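Local atomic coordinates of phosphoribosyl-AMP cyclohydrolase (Medicago truncatula, PDB entry 7BGM), a protein that probably catalyses two successive steps of histidine biosynthesis, hydrolysing phosphoribosyl-ATP to phosphoribosyl-AMP and then opening the adenine ring of that product. Residues Y105-F110 with E119-A124. Sequence-based numbering, arbitrary orientation.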
# COMPACT_ATOMS: atom_id res chain seq x y z
N TYR A 105 7.84 10.01 3.69
CA TYR A 105 8.01 10.13 2.24
C TYR A 105 7.02 11.13 1.69
O TYR A 105 5.86 10.81 1.44
CB TYR A 105 7.86 8.76 1.53
CG TYR A 105 8.91 7.75 1.94
CD1 TYR A 105 10.12 7.64 1.21
CD2 TYR A 105 8.74 6.94 3.08
CE1 TYR A 105 11.08 6.70 1.57
CE2 TYR A 105 9.71 6.02 3.46
CZ TYR A 105 10.87 5.89 2.69
OH TYR A 105 11.81 4.95 3.10
N TYR A 106 7.49 12.38 1.56
CA TYR A 106 6.68 13.50 1.09
C TYR A 106 7.48 14.43 0.17
O TYR A 106 7.06 15.58 -0.05
CB TYR A 106 6.15 14.27 2.31
CG TYR A 106 7.22 14.62 3.29
CD1 TYR A 106 8.04 15.73 3.06
CD2 TYR A 106 7.39 13.89 4.46
CE1 TYR A 106 9.02 16.08 3.95
CE2 TYR A 106 8.39 14.22 5.37
CZ TYR A 106 9.20 15.32 5.11
OH TYR A 106 10.22 15.70 5.97
N THR A 107 8.62 13.98 -0.36
CA THR A 107 9.47 14.82 -1.19
C THR A 107 9.46 14.27 -2.61
O THR A 107 10.22 13.34 -2.94
CB THR A 107 10.88 14.86 -0.60
OG1 THR A 107 10.81 15.39 0.76
CG2 THR A 107 11.84 15.73 -1.44
N PRO A 108 8.58 14.77 -3.49
CA PRO A 108 8.47 14.20 -4.84
C PRO A 108 9.54 14.80 -5.74
O PRO A 108 9.69 16.02 -5.80
CB PRO A 108 7.06 14.59 -5.29
CG PRO A 108 6.78 15.90 -4.53
CD PRO A 108 7.63 15.88 -3.26
N VAL A 109 10.28 13.93 -6.42
CA VAL A 109 11.40 14.35 -7.23
C VAL A 109 10.94 14.96 -8.54
O VAL A 109 11.50 15.96 -9.01
CB VAL A 109 12.33 13.15 -7.45
CG1 VAL A 109 13.07 13.32 -8.76
CG2 VAL A 109 13.24 12.96 -6.23
N PHE A 110 9.93 14.36 -9.17
CA PHE A 110 9.52 14.82 -10.50
C PHE A 110 9.05 16.27 -10.50
O PHE A 110 9.05 16.91 -11.55
CB PHE A 110 8.44 13.90 -11.06
CG PHE A 110 8.95 12.54 -11.47
CD1 PHE A 110 10.28 12.21 -11.33
CD2 PHE A 110 8.09 11.60 -12.02
CE1 PHE A 110 10.75 10.96 -11.72
CE2 PHE A 110 8.55 10.37 -12.42
CZ PHE A 110 9.88 10.04 -12.27
N GLU A 119 8.03 25.07 -5.03
CA GLU A 119 8.18 23.72 -4.51
C GLU A 119 6.94 23.38 -3.70
O GLU A 119 6.22 24.27 -3.23
CB GLU A 119 9.43 23.57 -3.63
CG GLU A 119 10.73 23.91 -4.33
CD GLU A 119 11.85 24.08 -3.35
OE1 GLU A 119 12.13 23.15 -2.61
OE2 GLU A 119 12.43 25.18 -3.29
N GLY A 120 6.67 22.08 -3.56
CA GLY A 120 5.53 21.67 -2.77
C GLY A 120 5.65 20.22 -2.36
O GLY A 120 5.61 19.30 -3.19
N ASN A 121 5.78 19.98 -1.06
CA ASN A 121 5.83 18.61 -0.58
C ASN A 121 4.44 17.99 -0.59
O ASN A 121 3.41 18.67 -0.51
CB ASN A 121 6.44 18.56 0.83
CG ASN A 121 7.98 18.72 0.81
OD1 ASN A 121 8.62 18.60 -0.24
ND2 ASN A 121 8.56 19.03 1.95
N LYS A 122 4.40 16.68 -0.74
CA LYS A 122 3.13 15.96 -0.71
C LYS A 122 3.44 14.50 -0.40
O LYS A 122 4.41 13.95 -0.92
CB LYS A 122 2.34 16.08 -2.02
CG LYS A 122 2.93 15.41 -3.24
CD LYS A 122 1.81 14.99 -4.18
CE LYS A 122 2.23 15.02 -5.65
NZ LYS A 122 3.54 14.38 -5.91
N LEU A 123 2.59 13.87 0.41
CA LEU A 123 2.80 12.46 0.74
C LEU A 123 2.75 11.60 -0.51
O LEU A 123 1.93 11.82 -1.42
CB LEU A 123 1.72 11.98 1.72
CG LEU A 123 1.64 12.54 3.15
CD1 LEU A 123 0.38 12.01 3.73
CD2 LEU A 123 2.86 12.07 3.94
N ALA A 124 3.64 10.62 -0.57
CA ALA A 124 3.47 9.53 -1.52
C ALA A 124 2.16 8.79 -1.26
O ALA A 124 1.89 8.38 -0.13
CB ALA A 124 4.64 8.56 -1.41
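Ala124 N bonds to Tyr105 O and Lys122 N to Tyr106 O, two backbone hydrogen bonds that tie the loop 119-124 to the strand 105-108. The straighter, from Ala124 N to Tyr105 O, is 3.0 Å long with 172° at the hydrogen; the one from Lys122 N to Tyr106 O is more bent. Between them Tyr106 CA lies 3.1 Å from Lys122 O in a CA-H...O contact. Leu123 CA makes a second one to Tyr105 O, which therefore receives an N-H and a C-H from successive residues.

The Tyr106 side chain starts between its backbone N and carbonyl carbon (chi1 51°), and the ring meets Asn121 at its edge. Asn121 ND2 lies near the ring plane, 3.5 Å from Tyr106 CD1, with the amide turned 56° against the ring, so this is edge packing rather than an amide stack. The Tyr106 side chain also touches Cys97, a zinc ligand, and Tyr106 packs on Cys81 of the second subunit.

The solvent side is formed by the exposed loop residues Gly120 to Lys122, which lie against the buried Pro108. The bent Lys122 chain crosses the proline ring and brings NZ to 3.6 Å from Pro108 CB, while Pro108 CG lies 3.8 Å from Gly120 O. A glycine in place of Pro108 would probably leave the end of Lys122 freer to swing and the strand backbone less restrained. Lys122 NZ also has a weak, long ion pair with Asp76 of the second subunit. A strand of that subunit pairs antiparallel with Tyr105, Thr107 and Pro108.

The strand is thus shared between this loop and the other subunit, next to a zinc site. Because main-chain atoms supply both hydrogen bonds, the attachment depends chiefly on backbone course, with side chains adding mostly van der Waals packing.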